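Local coordinates for protein serine-pyruvate aminotransferase (AgxT) (Sulfolobus solfataricus, PDB 3ZRP) that probably catalyses the pyridoxal-phosphate-dependent transfer of an amino group from L-serine to pyruvate, and perhaps from alanine to glyoxylate, at residues S166-E171 with Y183-Q188; K189-A194 with L250-A255; A195-L200 with T243-V248. All coordinates share one frame; numbering follows the deposited sequence.

Interaction 1 of 3, residues S166-E171 with Y183-Q188. With PLP (pyridoxal-5'-phosphate), chain C.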
# COMPACT_ATOMS: atom_id res chain seq x y z
N SER A 166 0.43 -15.62 8.10
CA SER A 166 0.45 -15.90 9.54
C SER A 166 1.43 -17.02 9.94
O SER A 166 1.30 -17.63 11.02
CB SER A 166 -0.95 -16.24 10.03
OG SER A 166 -1.74 -15.08 9.99
N SER A 167 2.42 -17.28 9.10
CA SER A 167 3.43 -18.28 9.48
C SER A 167 4.91 -17.81 9.44
O SER A 167 5.72 -18.18 10.31
CB SER A 167 3.26 -19.55 8.64
OG SER A 167 3.73 -19.30 7.33
N VAL A 168 5.26 -17.01 8.42
CA VAL A 168 6.64 -16.57 8.24
C VAL A 168 7.07 -15.71 9.44
O VAL A 168 6.36 -14.78 9.85
CB VAL A 168 6.86 -15.81 6.88
CG1 VAL A 168 8.32 -15.32 6.73
CG2 VAL A 168 6.43 -16.68 5.71
N GLY A 169 8.23 -16.05 9.99
CA GLY A 169 8.77 -15.39 11.17
C GLY A 169 8.37 -16.08 12.46
O GLY A 169 8.77 -15.64 13.54
N ALA A 170 7.60 -17.16 12.36
CA ALA A 170 7.13 -17.86 13.57
C ALA A 170 7.15 -19.39 13.46
O ALA A 170 7.45 -20.07 14.44
CB ALA A 170 5.72 -17.38 13.94
N GLU A 171 6.77 -19.91 12.29
CA GLU A 171 6.76 -21.36 12.01
C GLU A 171 7.98 -21.63 11.16
O GLU A 171 8.48 -20.73 10.48
CB GLU A 171 5.49 -21.80 11.24
CG GLU A 171 4.13 -21.35 11.83
CD GLU A 171 3.57 -22.28 12.92
OE1 GLU A 171 4.19 -23.29 13.28
OE2 GLU A 171 2.47 -22.00 13.42
N TYR A 183 6.49 -18.02 -2.00
CA TYR A 183 6.16 -18.06 -0.58
C TYR A 183 5.90 -16.60 -0.25
O TYR A 183 6.71 -15.74 -0.60
CB TYR A 183 7.34 -18.65 0.24
CG TYR A 183 6.87 -19.59 1.32
CD1 TYR A 183 6.05 -19.14 2.37
CD2 TYR A 183 7.21 -20.96 1.29
CE1 TYR A 183 5.59 -20.00 3.36
CE2 TYR A 183 6.77 -21.84 2.29
CZ TYR A 183 5.94 -21.35 3.31
OH TYR A 183 5.45 -22.18 4.30
N LEU A 184 4.76 -16.28 0.35
CA LEU A 184 4.45 -14.88 0.54
C LEU A 184 4.01 -14.61 1.98
O LEU A 184 3.57 -15.54 2.71
CB LEU A 184 3.40 -14.39 -0.49
CG LEU A 184 2.02 -15.05 -0.41
CD1 LEU A 184 1.13 -14.36 0.65
CD2 LEU A 184 1.31 -15.06 -1.78
N THR A 185 4.17 -13.36 2.40
CA THR A 185 3.75 -12.94 3.72
C THR A 185 3.37 -11.43 3.70
O THR A 185 3.25 -10.82 2.62
CB THR A 185 4.80 -13.34 4.82
OG1 THR A 185 4.23 -13.13 6.11
CG2 THR A 185 6.10 -12.54 4.73
N ALA A 186 3.15 -10.87 4.88
CA ALA A 186 2.85 -9.43 5.02
C ALA A 186 3.76 -8.84 6.07
O ALA A 186 4.38 -9.58 6.83
CB ALA A 186 1.37 -9.23 5.42
N SER A 187 3.84 -7.51 6.14
CA SER A 187 4.73 -6.88 7.11
C SER A 187 4.26 -6.93 8.57
O SER A 187 5.07 -6.92 9.50
CB SER A 187 5.10 -5.46 6.67
OG SER A 187 3.96 -4.66 6.39
N GLN A 188 2.95 -6.99 8.77
CA GLN A 188 2.37 -6.70 10.08
C GLN A 188 2.01 -7.89 10.95
O GLN A 188 1.41 -7.71 12.02
CB GLN A 188 1.11 -5.80 9.92
CG GLN A 188 -0.21 -6.51 9.45
CD GLN A 188 -0.25 -6.90 7.95
OE1 GLN A 188 0.69 -6.61 7.18
NE2 GLN A 188 -1.30 -7.61 7.55
N1 PLP C . -3.74 -14.66 4.53
C2 PLP C . -3.77 -14.91 5.88
C2A PLP C . -3.48 -16.31 6.37
C3 PLP C . -4.04 -13.87 6.80
O3 PLP C . -4.02 -14.10 8.01
C4 PLP C . -4.29 -12.57 6.34
C4A PLP C . -4.55 -11.46 7.37
C5 PLP C . -4.28 -12.37 4.95
C6 PLP C . -3.98 -13.41 4.04
C5A PLP C . -4.55 -11.03 4.32
O4P PLP C . -3.53 -10.05 4.58
P PLP C . -3.78 -8.49 4.47
O1P PLP C . -2.43 -7.95 4.84
O2P PLP C . -4.83 -8.25 5.50
O3P PLP C . -4.20 -8.30 3.06
O HOH W 1 4.11 -13.62 9.35

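Interaction 2 of 3, residues K189-A194 with L250-A255. With PLP (pyridoxal-5'-phosphate), chain C.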
# COMPACT_ATOMS: atom_id res chain seq x y z
N LYS A 189 2.35 -9.11 10.52
CA LYS A 189 1.94 -10.26 11.34
C LYS A 189 3.14 -10.81 12.17
O LYS A 189 3.63 -10.09 13.08
CB LYS A 189 1.07 -11.28 10.56
CG LYS A 189 -0.36 -10.69 10.19
CD LYS A 189 -1.50 -11.66 9.75
CE LYS A 189 -2.73 -10.91 9.05
NZ LYS A 189 -3.90 -11.77 8.53
N ALA A 190 3.64 -12.01 11.87
CA ALA A 190 4.71 -12.58 12.71
C ALA A 190 6.06 -11.86 12.58
O ALA A 190 6.93 -11.99 13.45
CB ALA A 190 4.84 -14.09 12.52
N LEU A 191 6.21 -11.07 11.51
CA LEU A 191 7.39 -10.21 11.35
C LEU A 191 7.31 -9.03 12.31
O LEU A 191 8.33 -8.44 12.66
CB LEU A 191 7.54 -9.72 9.91
CG LEU A 191 7.73 -10.84 8.87
CD1 LEU A 191 7.78 -10.28 7.46
CD2 LEU A 191 9.02 -11.69 9.17
N GLY A 192 6.09 -8.69 12.74
CA GLY A 192 5.87 -7.68 13.80
C GLY A 192 6.28 -6.26 13.40
O GLY A 192 6.75 -5.50 14.24
N SER A 193 6.08 -5.90 12.13
CA SER A 193 6.39 -4.53 11.68
C SER A 193 5.11 -3.76 11.34
O SER A 193 4.00 -4.27 11.53
CB SER A 193 7.32 -4.57 10.48
OG SER A 193 7.79 -3.26 10.22
N ALA A 194 5.25 -2.54 10.86
CA ALA A 194 4.04 -1.75 10.54
C ALA A 194 3.37 -2.27 9.25
O ALA A 194 4.06 -2.77 8.35
CB ALA A 194 4.41 -0.28 10.39
N LEU A 250 11.44 1.29 5.88
CA LEU A 250 12.48 1.59 6.89
C LEU A 250 12.18 0.81 8.18
O LEU A 250 13.09 0.20 8.78
CB LEU A 250 12.51 3.10 7.21
CG LEU A 250 12.90 4.09 6.09
CD1 LEU A 250 12.85 5.54 6.60
CD2 LEU A 250 14.25 3.74 5.53
N GLN A 251 10.92 0.85 8.62
CA GLN A 251 10.48 0.08 9.79
C GLN A 251 10.73 -1.42 9.58
O GLN A 251 11.24 -2.11 10.48
CB GLN A 251 9.01 0.39 10.14
CG GLN A 251 8.82 1.83 10.62
CD GLN A 251 7.37 2.32 10.63
OE1 GLN A 251 6.64 2.15 9.67
NE2 GLN A 251 6.97 2.96 11.72
N LEU A 252 10.37 -1.93 8.40
CA LEU A 252 10.59 -3.35 8.04
C LEU A 252 12.08 -3.76 8.15
O LEU A 252 12.38 -4.85 8.63
CB LEU A 252 10.02 -3.70 6.63
CG LEU A 252 10.17 -5.18 6.19
CD1 LEU A 252 9.41 -6.16 7.13
CD2 LEU A 252 9.76 -5.42 4.73
N ALA A 253 12.99 -2.90 7.70
CA ALA A 253 14.44 -3.25 7.76
C ALA A 253 14.93 -3.43 9.20
O ALA A 253 15.76 -4.32 9.51
CB ALA A 253 15.27 -2.20 7.03
N GLU A 254 14.39 -2.59 10.08
CA GLU A 254 14.67 -2.65 11.49
C GLU A 254 14.05 -3.90 12.13
O GLU A 254 14.68 -4.53 12.97
CB GLU A 254 14.17 -1.38 12.19
CG GLU A 254 14.42 -1.31 13.72
CD GLU A 254 15.92 -1.31 14.12
OE1 GLU A 254 16.81 -1.24 13.25
OE2 GLU A 254 16.19 -1.39 15.34
N ALA A 255 12.81 -4.25 11.75
CA ALA A 255 12.25 -5.53 12.21
C ALA A 255 13.17 -6.69 11.80
O ALA A 255 13.48 -7.56 12.63
CB ALA A 255 10.83 -5.75 11.66
N1 PLP C . -3.74 -14.66 4.53
C2 PLP C . -3.77 -14.91 5.88
C2A PLP C . -3.48 -16.31 6.37
C3 PLP C . -4.04 -13.87 6.80
O3 PLP C . -4.02 -14.10 8.01
C4 PLP C . -4.29 -12.57 6.34
C4A PLP C . -4.55 -11.46 7.37
C5 PLP C . -4.28 -12.37 4.95
C6 PLP C . -3.98 -13.41 4.04
C5A PLP C . -4.55 -11.03 4.32
O4P PLP C . -3.53 -10.05 4.58
P PLP C . -3.78 -8.49 4.47
O1P PLP C . -2.43 -7.95 4.84
O2P PLP C . -4.83 -8.25 5.50
O3P PLP C . -4.20 -8.30 3.06

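Interaction 3 of 3, residues A195-L200 with T243-V248. With PLP (pyridoxal-5'-phosphate), chain D.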
# COMPACT_ATOMS: atom_id res chain seq x y z
N ALA A 195 2.05 -2.13 9.15
CA ALA A 195 1.27 -2.60 7.99
C ALA A 195 1.50 -1.76 6.74
O ALA A 195 1.87 -0.57 6.86
CB ALA A 195 -0.24 -2.61 8.34
N GLY A 196 1.30 -2.37 5.56
CA GLY A 196 1.42 -1.65 4.28
C GLY A 196 2.26 -2.31 3.19
O GLY A 196 2.36 -1.77 2.09
N LEU A 197 2.82 -3.48 3.49
CA LEU A 197 3.67 -4.21 2.54
C LEU A 197 3.27 -5.67 2.40
O LEU A 197 3.01 -6.34 3.41
CB LEU A 197 5.14 -4.15 3.00
CG LEU A 197 5.76 -2.77 3.16
CD1 LEU A 197 7.16 -2.90 3.83
CD2 LEU A 197 5.86 -2.07 1.81
N GLY A 198 3.21 -6.15 1.16
CA GLY A 198 3.14 -7.58 0.88
C GLY A 198 4.57 -8.00 0.54
O GLY A 198 5.33 -7.17 0.05
N LEU A 199 4.94 -9.24 0.87
CA LEU A 199 6.31 -9.73 0.66
C LEU A 199 6.31 -11.07 -0.05
O LEU A 199 5.56 -11.96 0.32
CB LEU A 199 7.07 -9.86 1.99
CG LEU A 199 7.49 -8.60 2.74
CD1 LEU A 199 6.32 -8.01 3.43
CD2 LEU A 199 8.58 -8.94 3.75
N LEU A 200 7.17 -11.25 -1.06
CA LEU A 200 7.13 -12.48 -1.86
C LEU A 200 8.54 -12.98 -2.08
O LEU A 200 9.43 -12.19 -2.20
CB LEU A 200 6.44 -12.23 -3.22
CG LEU A 200 4.97 -11.74 -3.14
CD1 LEU A 200 4.89 -10.19 -3.37
CD2 LEU A 200 4.08 -12.46 -4.10
N THR A 243 5.44 4.93 -6.35
CA THR A 243 5.99 5.28 -5.05
C THR A 243 5.65 4.17 -4.02
O THR A 243 4.49 3.85 -3.83
CB THR A 243 5.47 6.64 -4.54
OG1 THR A 243 5.77 7.65 -5.52
CG2 THR A 243 6.15 7.00 -3.22
N PRO A 244 6.69 3.57 -3.40
CA PRO A 244 6.46 2.56 -2.36
C PRO A 244 6.25 3.21 -0.97
O PRO A 244 6.56 4.42 -0.79
CB PRO A 244 7.81 1.77 -2.36
CG PRO A 244 8.79 2.81 -2.69
CD PRO A 244 8.14 3.74 -3.68
N PRO A 245 5.79 2.41 0.02
CA PRO A 245 5.61 2.98 1.34
C PRO A 245 6.99 3.15 2.03
O PRO A 245 7.44 2.26 2.79
CB PRO A 245 4.70 1.98 2.06
CG PRO A 245 4.10 1.11 0.95
CD PRO A 245 5.24 1.04 -0.03
N VAL A 246 7.63 4.29 1.76
CA VAL A 246 9.06 4.51 2.08
C VAL A 246 9.37 4.24 3.57
O VAL A 246 10.26 3.44 3.92
CB VAL A 246 9.52 5.94 1.60
CG1 VAL A 246 10.87 6.34 2.18
CG2 VAL A 246 9.57 6.01 0.06
N HIS A 247 8.60 4.89 4.45
CA HIS A 247 8.83 4.79 5.89
C HIS A 247 8.44 3.43 6.47
O HIS A 247 9.02 2.97 7.46
CB HIS A 247 8.20 5.97 6.62
CG HIS A 247 8.84 7.29 6.27
ND1 HIS A 247 8.52 8.00 5.12
CD2 HIS A 247 9.79 8.02 6.90
CE1 HIS A 247 9.25 9.10 5.07
NE2 HIS A 247 10.03 9.13 6.14
N VAL A 248 7.46 2.78 5.85
CA VAL A 248 7.05 1.43 6.26
C VAL A 248 8.20 0.45 5.98
O VAL A 248 8.43 -0.49 6.73
CB VAL A 248 5.76 0.99 5.53
CG1 VAL A 248 5.35 -0.43 5.88
CG2 VAL A 248 4.63 1.93 5.91
N1 PLP D . 0.31 11.03 -11.26
C2 PLP D . 1.14 12.11 -11.05
C2A PLP D . 0.76 13.43 -11.68
C3 PLP D . 2.30 11.98 -10.27
O3 PLP D . 3.04 12.96 -10.08
C4 PLP D . 2.62 10.74 -9.68
C4A PLP D . 3.88 10.65 -8.81
C5 PLP D . 1.75 9.66 -9.92
C6 PLP D . 0.59 9.80 -10.69
C5A PLP D . 1.99 8.29 -9.35
O4P PLP D . 1.80 8.22 -7.92
P PLP D . 2.48 7.05 -7.08
O1P PLP D . 3.93 7.10 -7.43
O2P PLP D . 2.12 7.42 -5.70
O3P PLP D . 1.88 5.79 -7.61

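Interaction 1 of 3, residues S166-E171 with Y183-Q188
T185 OG1 has two partners that tie it to the region of loop 166-171: it is hydrogen-bonded to G164 O, just before that loop, and to a water 3.3 Å away that in turn donates to V168 O at 2.6 Å from the water oxygen. The water thus bridges the two segments, since no direct hydrogen bond joins loop 166-171 to the strand. The rest of the join is apolar. V168 turns its side chain to the strand and crosses T185 obliquely, with CB 3.8 Å from T185 CB. With CG1 anti to the backbone N (chi1 179°), CG2 is left to serve both neighbours: it lies against T185 CB and also 4.2 Å from Y183 CE1, while CG1 reaches T185 CG2. The valine and the tyrosine slide past each other in opposite directions, and S167 OG comes to the edge of the Y183 ring, near its plane. Helix 31-48 closes over this patch, with M48 touching V168, Y183 and T185. Inside the loop, S167 O accepts from both A170 N and E171 N, which keeps the bend compact. Past the end of the strand, Q188 bends at chi2, and its NE2 donates to O1P of the cofactor at 3.0 Å with an N-H...O angle of 147°. S166, at the start of the loop, also belongs to the cofactor pocket, and its OG is hydrogen-bonded to T138 OG1, a hydroxyl that itself binds the PLP. The arrangement is that of the fold type I PLP enzymes, to which class V aminotransferases belong: the loops that follow two neighbouring parallel strands converge on the cofactor.

Interaction 2 of 3, residues K189-A194 with L250-A255
S193 comes closest in backbone to the helix segment 250-255, its CA 5.7 Å from that of L252, after the chain has reversed through a type I turn from K189 to G192 closed by G192 N donating to K189 O. G192, at positive phi (66°), ends that turn and sends the chain on to the helix. The serine then points its side chain at the helix backbone: OG, anti to the backbone N (chi1 -169°), stands 3.4 Å from L252 N, but the angle is poor and no hydrogen bond forms there. Its CB rests 3.9 Å from A255 CB, and the A255 methyl also touches L191 O. One turn back along the helix, Q251 stretches an extended side chain beside A194, whose CB lies 3.4 Å from Q251 OE1. The other amide atom, NE2, donates to L18 O of helix 15-20, which helps to fix how the amide is turned. L191 meets L252 by their CD1 methyls at 4.4 Å, a loose contact beside L199 of the neighbouring strand. At the other end of the segment the extended side chain of K189 leads away from the helix to the cofactor, and its NZ is covalently bonded to C4A at 1.4 Å, consistent with the internal aldimine of this enzyme class. Methyl and methylene groups, with the Q251 amide, make up most of the join; with no hydrogen bond between helix and loop, the segment that carries the cofactor-linked lysine is seated on the helix by van der Waals contact.

Interaction 3 of 3, residues A195-L200 with T243-V248
L197 meets P245 and V248 with different branches. It belongs to strand 197-202 of the large mixed sheet typical of fold type I PLP enzymes, and its two partners sit at the beginning of helix 246-262, with P245 at the N-cap position. Leucine and proline, and likewise leucine and valine, slide past each other in opposite directions. CD2 takes the proline, lying 3.7 Å from both CD and CG of the P245 ring. CG and CD1 take the valine, with L197 CG 3.6 Å from V248 CG1. V248 holds CG1 anti to the backbone N (chi1 177°) and uses that one methyl for most of the contact. V248 CG1 also lies 3.6 Å from A195 O, so the methyl touches both the leucine and the backbone just before the strand. G196 O approaches P245 CG at the same distance of 3.6 Å. The backbone angles of G196, with phi at 132°, call for glycine in their own right, and a CB there would also come within 3.6 Å of V248 CG1. P245 is the centre of an inverse gamma turn, which bends the chain directly ahead of the helix. Strand 55-60 adds P60 against P245 and I58 against L197, and V248 packs on V248 of the second subunit, placing the contact close to the dimer interface. Ahead of the two prolines, T243 reaches the cofactor seated in the second subunit, where T64 and Q188 of that subunit also bind it: T243 N donates to O1P of this PLP at 2.9 Å with an angle of 154°, and T243 OG1 donates to the same phosphate oxygen at 2.7 Å.

Overall arrangement
The first segments of the three interactions follow one another along the chain, and the contacts cluster accordingly: the centres of interactions 1 and 2 are about 11 Å apart, those of interactions 2 and 3 about 10 Å, and those of interactions 1 and 3 about 14 Å. Interactions 1 and 3 meet in the sheet, where T185 N is 2.9 Å from L199 O. Segment 189-194 of interaction 2 lies in the loop between those strands, held by S187 OG 2.7 Å from A194 O, and interaction 2 shares helix 246-262 with interaction 3, L252 CD2 lying 3.7 Å from L197 CD1. Interactions 1 and 2 hold one cofactor through Q188 and K189; through T243 interaction 3 serves the other, contributing to the second subunit's phosphate site.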